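Local coordinates for protein pilin (Streptococcus pyogenes serotype M1, PDB 3GLD) that builds the shaft of the pilus as its major subunit, stacking head to tail through intermolecular isopeptide bonds for adhesion to host cells, aggregation and biofilm formation, at residues 118-123 with 147-152; 159-164 with 229-234; 197-202 with 212-217. The protein carries 2 engineered substitutions. All blocks are in the same frame, centred on the assembly; numbering follows the deposited sequence.

Interaction 1: 118-123 with 147-152; sequences TSYTVQ and SKVPIQ
Inside the beta-sandwich of the first immunoglobulin-like isopeptide domain, strand 119-129 of one sheet faces the chain entering strand 151-169 of the other, and Tyr-120 spans the gap. Its side chain has CG beside the backbone N (chi1 -71°), which carries the ring across to residues 149-152. The tip makes the shorter bond: Tyr-120 OH donates to Gln-152 O at 2.6 Å, arriving in the carbonyl plane on a lone pair with a C=O...O angle of 133°. One ring face is covered by Ile-151, whose side chain slides past the tyrosine in the opposite direction; its CD1 makes an off-centre CH-pi contact 4.2 Å from the Tyr-120 ring centroid, and its CG2 lies 3.9 Å from Tyr-120 CD1. Against the opposite face, toward the rim, lies Thr-118 CG2, 3.6 Å above the ring plane. Val-149 CG2 meets the ring edge at Tyr-120 CE2, 4.0 Å away, and Phe-153 adds an edge-to-face stack. Ile-151 CD1 also touches Val-122 CG2 at 4.0 Å, and Leu-19 of strand 18-27 touches both residues. At the outer end, the bent chain of Lys-148 brings NZ to Gln-123 OE1 at 3.1 Å, a weak bond; Gln-123 NE2 makes a weak hydrogen bond to Tyr-143 OH. Engineered Ala-104, where the natural residue autocatalyses the Lys-23 to Asn-155 isopeptide bond, lies about 8 Å from the Tyr-120 side chain. The buried tyrosine hydroxyl is thus satisfied by a backbone carbonyl that fixes the ring's reach, while Ile-151 and Thr-118 CG2 on opposite faces hold its rotation; the bond at the exposed margin is weak.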
# COMPACT_ATOMS: atom_id res chain seq x y z
N THR A 118 -11.78 -8.76 7.00
CA THR A 118 -12.13 -9.17 8.37
C THR A 118 -13.30 -8.37 8.96
O THR A 118 -13.42 -7.16 8.77
CB THR A 118 -10.90 -9.14 9.31
OG1 THR A 118 -9.83 -9.91 8.73
CG2 THR A 118 -11.23 -9.73 10.68
N SER A 119 -14.18 -9.09 9.65
CA SER A 119 -15.27 -8.46 10.37
C SER A 119 -15.10 -8.87 11.82
O SER A 119 -14.92 -10.06 12.12
CB SER A 119 -16.62 -8.94 9.83
OG SER A 119 -17.69 -8.17 10.36
N TYR A 120 -15.14 -7.89 12.71
CA TYR A 120 -15.05 -8.17 14.13
C TYR A 120 -16.41 -8.01 14.82
O TYR A 120 -17.18 -7.09 14.53
CB TYR A 120 -14.05 -7.24 14.80
CG TYR A 120 -12.60 -7.52 14.46
CD1 TYR A 120 -11.96 -6.86 13.42
CD2 TYR A 120 -11.86 -8.42 15.24
CE1 TYR A 120 -10.60 -7.10 13.14
CE2 TYR A 120 -10.53 -8.67 14.96
CZ TYR A 120 -9.91 -8.02 13.92
OH TYR A 120 -8.59 -8.29 13.69
N THR A 121 -16.71 -8.93 15.73
CA THR A 121 -17.84 -8.73 16.61
C THR A 121 -17.27 -8.10 17.87
O THR A 121 -16.25 -8.55 18.40
CB THR A 121 -18.59 -10.04 16.90
OG1 THR A 121 -19.05 -10.58 15.65
CG2 THR A 121 -19.81 -9.78 17.80
N VAL A 122 -17.92 -7.02 18.30
CA VAL A 122 -17.47 -6.26 19.46
C VAL A 122 -18.57 -6.27 20.53
O VAL A 122 -19.74 -5.98 20.25
CB VAL A 122 -17.05 -4.82 19.07
CG1 VAL A 122 -17.02 -3.87 20.28
CG2 VAL A 122 -15.67 -4.82 18.38
N GLN A 123 -18.17 -6.67 21.74
CA GLN A 123 -19.03 -6.70 22.92
C GLN A 123 -18.59 -5.55 23.82
O GLN A 123 -17.44 -5.51 24.24
CB GLN A 123 -18.82 -8.01 23.68
CG GLN A 123 -19.37 -9.26 23.00
CD GLN A 123 -19.07 -10.56 23.76
OE1 GLN A 123 -18.35 -10.57 24.76
NE2 GLN A 123 -19.59 -11.67 23.27
N SER A 147 -11.34 -16.41 18.83
CA SER A 147 -10.27 -15.98 19.69
C SER A 147 -10.53 -14.50 19.98
O SER A 147 -10.75 -13.72 19.06
CB SER A 147 -8.90 -16.23 19.04
OG SER A 147 -8.77 -17.61 18.67
N LYS A 148 -10.56 -14.17 21.27
CA LYS A 148 -10.61 -12.78 21.71
C LYS A 148 -9.27 -12.15 21.39
O LYS A 148 -8.22 -12.65 21.82
CB LYS A 148 -10.88 -12.69 23.22
CG LYS A 148 -12.16 -13.38 23.70
CD LYS A 148 -13.42 -12.71 23.16
CE LYS A 148 -14.53 -12.69 24.22
NZ LYS A 148 -15.46 -11.54 24.01
N VAL A 149 -9.31 -11.07 20.62
CA VAL A 149 -8.11 -10.45 20.06
C VAL A 149 -8.30 -8.94 19.91
O VAL A 149 -9.44 -8.47 19.88
CB VAL A 149 -7.72 -11.05 18.67
CG1 VAL A 149 -7.08 -12.43 18.83
CG2 VAL A 149 -8.91 -11.10 17.70
N PRO A 150 -7.18 -8.18 19.82
CA PRO A 150 -7.25 -6.76 19.48
C PRO A 150 -7.87 -6.55 18.12
O PRO A 150 -7.80 -7.43 17.26
CB PRO A 150 -5.77 -6.34 19.43
CG PRO A 150 -5.12 -7.26 20.40
CD PRO A 150 -5.80 -8.58 20.17
N ILE A 151 -8.50 -5.41 17.93
CA ILE A 151 -9.05 -5.04 16.64
C ILE A 151 -7.86 -4.58 15.78
O ILE A 151 -7.27 -3.52 16.01
CB ILE A 151 -10.14 -3.94 16.75
CG1 ILE A 151 -11.19 -4.27 17.84
CG2 ILE A 151 -10.81 -3.69 15.39
CD1 ILE A 151 -11.80 -5.68 17.76
N GLN A 152 -7.50 -5.43 14.83
CA GLN A 152 -6.38 -5.19 13.94
C GLN A 152 -6.82 -5.47 12.52
O GLN A 152 -7.56 -6.43 12.26
CB GLN A 152 -5.19 -6.08 14.33
CG GLN A 152 -4.27 -5.45 15.37
CD GLN A 152 -3.48 -6.46 16.19
OE1 GLN A 152 -3.35 -7.63 15.82
NE2 GLN A 152 -2.95 -6.00 17.33

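Interaction 2: 159-164 with 229-234; sequences STTLTV and SIKVTN
Four backbone hydrogen bonds join 159-164 to 229-234 as antiparallel neighbours. Leu-162 and Val-232 form one hydrogen-bonded pair: Leu-162 N reaches Val-232 O at 3.2 Å on a lone pair, and Val-232 N returns a shorter bond to Leu-162 O at 2.8 Å. Val-164 and Ile-230 form the next such pair, in which Val-164 N meets Ile-230 O at 2.8 Å and 162° at the hydrogen, the straightest of the four. Between them Thr-163 and Lys-231 make a non-hydrogen-bonded pair. Here the two side chains run alongside each other: Thr-163 OG1, held beside its backbone N (chi1 -59°), rests on the aliphatic Lys-231 CG at 3.4 Å, while the lysine chain, with CG anti to its own N, bends at chi3 past the threonine hydroxyl. CA-H...O contacts fill the gaps between the amide bonds, the shortest from Lys-231 CA to Leu-162 O at 3.0 Å. On the buried face Val-164 CB packs on Ile-230 CG1 at 3.9 Å, the isoleucine CG1 taking the crowded place between N and carbonyl carbon (chi1 64°). The neighbouring strands set this pair in place. Leu-162 and Val-164 pack on Val-243 of strand 240-245 across the sandwich, and strand 284-291 flanks 159-164, where Thr-161 OG1 is hydrogen-bonded to Asp-283 OD1. Further along, strand 151-169 carries Lys-166, cross-linked to Asn-290 on the parallel strand 284-291, and Glu-245, which promotes that bond, lies about 7 Å from the Val-164 side chain. A lysine-asparagine isopeptide bond tying the first strand to the last is characteristic of CnaB-like pilin domains.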
# COMPACT_ATOMS: atom_id res chain seq x y z
N SER A 159 3.20 -3.65 -5.50
CA SER A 159 3.84 -2.68 -6.39
C SER A 159 4.39 -3.49 -7.55
O SER A 159 4.19 -4.69 -7.60
CB SER A 159 4.91 -1.88 -5.66
OG SER A 159 5.83 -2.73 -5.03
N THR A 160 5.03 -2.85 -8.51
CA THR A 160 5.40 -3.57 -9.72
C THR A 160 6.84 -3.25 -10.17
O THR A 160 7.59 -2.60 -9.45
CB THR A 160 4.35 -3.34 -10.83
OG1 THR A 160 4.59 -4.23 -11.93
CG2 THR A 160 4.34 -1.87 -11.30
N THR A 161 7.23 -3.76 -11.34
CA THR A 161 8.54 -3.42 -11.91
C THR A 161 8.36 -2.98 -13.34
O THR A 161 7.40 -3.42 -14.00
CB THR A 161 9.51 -4.61 -11.91
OG1 THR A 161 8.95 -5.67 -12.71
CG2 THR A 161 9.77 -5.11 -10.48
N LEU A 162 9.27 -2.11 -13.79
CA LEU A 162 9.43 -1.78 -15.19
C LEU A 162 10.86 -2.12 -15.65
O LEU A 162 11.86 -1.61 -15.11
CB LEU A 162 9.10 -0.31 -15.45
CG LEU A 162 9.51 0.22 -16.83
CD1 LEU A 162 8.76 -0.49 -17.90
CD2 LEU A 162 9.28 1.72 -16.92
N THR A 163 10.95 -3.02 -16.64
CA THR A 163 12.23 -3.41 -17.23
C THR A 163 12.33 -2.79 -18.63
O THR A 163 11.39 -2.88 -19.42
CB THR A 163 12.34 -4.95 -17.30
OG1 THR A 163 12.23 -5.46 -15.97
CG2 THR A 163 13.69 -5.45 -17.90
N VAL A 164 13.44 -2.11 -18.92
CA VAL A 164 13.65 -1.57 -20.26
C VAL A 164 14.87 -2.24 -20.87
O VAL A 164 15.94 -2.25 -20.29
CB VAL A 164 13.84 -0.01 -20.25
CG1 VAL A 164 14.03 0.53 -21.71
CG2 VAL A 164 12.67 0.67 -19.56
N SER A 229 19.92 -3.89 -19.67
CA SER A 229 18.62 -3.41 -19.26
C SER A 229 18.70 -2.57 -17.99
O SER A 229 19.67 -2.66 -17.22
CB SER A 229 17.67 -4.61 -19.04
OG SER A 229 18.12 -5.43 -17.95
N ILE A 230 17.68 -1.74 -17.79
CA ILE A 230 17.39 -1.18 -16.47
C ILE A 230 16.06 -1.77 -15.98
O ILE A 230 15.26 -2.26 -16.78
CB ILE A 230 17.32 0.36 -16.45
CG1 ILE A 230 16.17 0.90 -17.31
CG2 ILE A 230 18.68 0.99 -16.83
CD1 ILE A 230 15.68 2.27 -16.84
N LYS A 231 15.86 -1.71 -14.66
CA LYS A 231 14.65 -2.20 -14.03
C LYS A 231 14.35 -1.26 -12.84
O LYS A 231 15.16 -1.14 -11.91
CB LYS A 231 14.83 -3.63 -13.53
CG LYS A 231 13.49 -4.30 -13.09
CD LYS A 231 13.69 -5.51 -12.21
CE LYS A 231 14.39 -6.63 -12.92
NZ LYS A 231 14.25 -7.92 -12.17
N VAL A 232 13.21 -0.59 -12.91
CA VAL A 232 12.66 0.14 -11.79
C VAL A 232 12.08 -0.95 -10.87
O VAL A 232 11.10 -1.61 -11.23
CB VAL A 232 11.58 1.13 -12.27
CG1 VAL A 232 11.01 1.96 -11.09
CG2 VAL A 232 12.14 2.05 -13.32
N THR A 233 12.73 -1.20 -9.74
CA THR A 233 12.39 -2.36 -8.92
C THR A 233 11.24 -2.15 -7.93
O THR A 233 10.70 -3.13 -7.40
CB THR A 233 13.61 -2.88 -8.13
OG1 THR A 233 14.05 -1.88 -7.20
CG2 THR A 233 14.74 -3.21 -9.07
N ASN A 234 10.87 -0.90 -7.67
CA ASN A 234 9.75 -0.59 -6.75
C ASN A 234 8.79 0.44 -7.34
O ASN A 234 8.40 1.38 -6.68
CB ASN A 234 10.26 -0.17 -5.37
CG ASN A 234 11.10 1.10 -5.39
OD1 ASN A 234 11.55 1.55 -6.43
ND2 ASN A 234 11.29 1.70 -4.20

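Interaction 3: 197-202 with 212-217; sequences VMIEKT and TEASID
Buried aliphatic groups on one face of the hairpin formed by strands 196-202 and 210-215 make the tight part of this contact. The methyl of Ala-214 is the meeting point: Ile-199 CD1, at the end of an extended chain, touches Ala-214 CB at 3.5 Å, and Val-197 CG2 approaches the same carbon from 3.9 Å. Behind this face, two antiparallel hydrogen-bonded pairs hold the backbones. Val-197 N to Ala-214 O (2.9 Å) runs nearly along the C=O axis, and Thr-212 N to Ile-199 O is the straightest bond, at 171°. The return bond from Ile-199 N to Thr-212 O arrives 35° above the carbonyl plane, off the lone pair. The two short strand segments run 136° apart. Packing loosens toward Thr-212, with OG1 in the crowded position between backbone N and carbonyl carbon. Its side chain and that of Ile-199 cross obliquely, Thr-212 OG1 lying 3.6 Å from Ile-199 CB. A water sits 2.6 Å from Thr-212 OG1 and gives a weak bond to Ile-199 O, so this carbonyl receives both an amide and a water; the hydroxyl is also hydrogen-bonded to Tyr-220 OH. On the other face, the non-hydrogen-bonded pair Met-198 and Glu-213 gives little cover: Glu-213 CB lies 3.6 Å from Val-197 O, and Glu-213 is exposed. Strand 196-202 is sandwiched in its sheet between this hairpin partner and strand 229-236, which receives Val-197 and Ile-199 on Val-232; Leu-185 and Leu-183 of strand 179-185 and Tyr-220 of strand 220-224 cover the aliphatic face from the opposing sheet.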
# COMPACT_ATOMS: atom_id res chain seq x y z
N VAL A 197 12.41 6.40 -6.66
CA VAL A 197 12.28 4.98 -6.96
C VAL A 197 13.64 4.39 -7.31
O VAL A 197 14.52 5.09 -7.85
CB VAL A 197 11.26 4.67 -8.11
CG1 VAL A 197 9.89 5.26 -7.78
CG2 VAL A 197 11.77 5.17 -9.44
N MET A 198 13.79 3.11 -7.01
CA MET A 198 15.05 2.43 -7.17
C MET A 198 15.16 1.86 -8.58
O MET A 198 14.22 1.24 -9.09
CB MET A 198 15.18 1.30 -6.17
CG MET A 198 15.10 1.77 -4.73
SD MET A 198 14.87 0.39 -3.59
CE MET A 198 16.49 -0.35 -3.51
N ILE A 199 16.33 2.05 -9.18
CA ILE A 199 16.63 1.55 -10.52
C ILE A 199 17.90 0.71 -10.50
O ILE A 199 18.92 1.14 -9.93
CB ILE A 199 16.73 2.72 -11.52
CG1 ILE A 199 15.34 3.35 -11.67
CG2 ILE A 199 17.27 2.24 -12.91
CD1 ILE A 199 15.26 4.52 -12.60
N GLU A 200 17.85 -0.47 -11.12
CA GLU A 200 19.00 -1.35 -11.26
C GLU A 200 19.34 -1.48 -12.74
O GLU A 200 18.46 -1.80 -13.52
CB GLU A 200 18.72 -2.77 -10.73
CG GLU A 200 18.63 -2.91 -9.22
CD GLU A 200 18.42 -4.36 -8.77
OE1 GLU A 200 18.31 -5.27 -9.63
OE2 GLU A 200 18.35 -4.59 -7.54
N LYS A 201 20.60 -1.22 -13.10
CA LYS A 201 21.08 -1.39 -14.47
C LYS A 201 21.95 -2.63 -14.56
O LYS A 201 22.89 -2.78 -13.77
CB LYS A 201 21.86 -0.16 -14.97
CG LYS A 201 22.42 -0.34 -16.39
CD LYS A 201 22.98 0.96 -16.98
CE LYS A 201 23.84 0.64 -18.19
NZ LYS A 201 24.28 1.83 -18.96
N THR A 202 21.62 -3.51 -15.51
CA THR A 202 22.36 -4.76 -15.73
C THR A 202 23.12 -4.70 -17.07
O THR A 202 22.55 -4.32 -18.09
CB THR A 202 21.40 -5.97 -15.70
OG1 THR A 202 20.72 -5.98 -14.45
CG2 THR A 202 22.15 -7.30 -15.87
N THR A 212 20.79 3.07 -8.97
CA THR A 212 20.58 4.49 -9.01
C THR A 212 19.16 4.72 -8.51
O THR A 212 18.42 3.76 -8.23
CB THR A 212 20.70 5.06 -10.45
OG1 THR A 212 19.98 4.23 -11.36
CG2 THR A 212 22.15 5.14 -10.88
N GLU A 213 18.79 5.99 -8.41
CA GLU A 213 17.43 6.38 -8.08
C GLU A 213 16.91 7.37 -9.10
O GLU A 213 17.68 8.14 -9.68
CB GLU A 213 17.37 7.00 -6.67
CG GLU A 213 17.75 6.03 -5.53
CD GLU A 213 17.92 6.73 -4.16
OE1 GLU A 213 18.27 7.93 -4.11
OE2 GLU A 213 17.73 6.05 -3.12
N ALA A 214 15.61 7.32 -9.36
CA ALA A 214 14.92 8.29 -10.19
C ALA A 214 13.94 9.05 -9.31
O ALA A 214 13.39 8.48 -8.36
CB ALA A 214 14.18 7.61 -11.30
N SER A 215 13.72 10.31 -9.63
CA SER A 215 12.76 11.15 -8.91
C SER A 215 11.50 11.29 -9.73
O SER A 215 11.56 11.53 -10.93
CB SER A 215 13.34 12.55 -8.68
OG SER A 215 14.36 12.52 -7.71
N ILE A 216 10.36 11.12 -9.08
CA ILE A 216 9.06 11.31 -9.71
C ILE A 216 8.97 12.76 -10.21
O ILE A 216 9.36 13.70 -9.50
CB ILE A 216 7.90 10.94 -8.74
CG1 ILE A 216 7.97 9.45 -8.36
CG2 ILE A 216 6.55 11.24 -9.37
CD1 ILE A 216 6.86 8.98 -7.37
N ASP A 217 8.54 12.92 -11.46
CA ASP A 217 8.37 14.22 -12.11
C ASP A 217 9.68 14.84 -12.63
O ASP A 217 9.69 15.98 -13.07
CB ASP A 217 7.64 15.20 -11.17
CG ASP A 217 6.17 15.36 -11.52
OD1 ASP A 217 5.61 14.48 -12.20
OD2 ASP A 217 5.58 16.37 -11.08
O HOH W 1 21.06 2.01 -12.29

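In the fold
Interactions 2 and 3 lie side by side in the second domain, their centres about 9 Å apart. Strand 229-236 serves both, pairing with 159-164 and bordering 197-202, where Asn-234 OD1 accepts a probable hydrogen bond from Met-198 N; interaction 3 is nested within the loop that interaction 2 closes. Interaction 1 lies in the first domain, its centre about 39 Å from that of interaction 2, yet strand 151-169 runs through both. Interaction 2 has no exposed touching residue; interaction 1 has an exposed margin at Lys-148, Pro-150 and Gln-152. Interactions 2 and 3 rest on backbone pairing, with a water and exposed Glu-213 at the hairpin's rim, whereas interaction 1 joins facing sheets through a tyrosine.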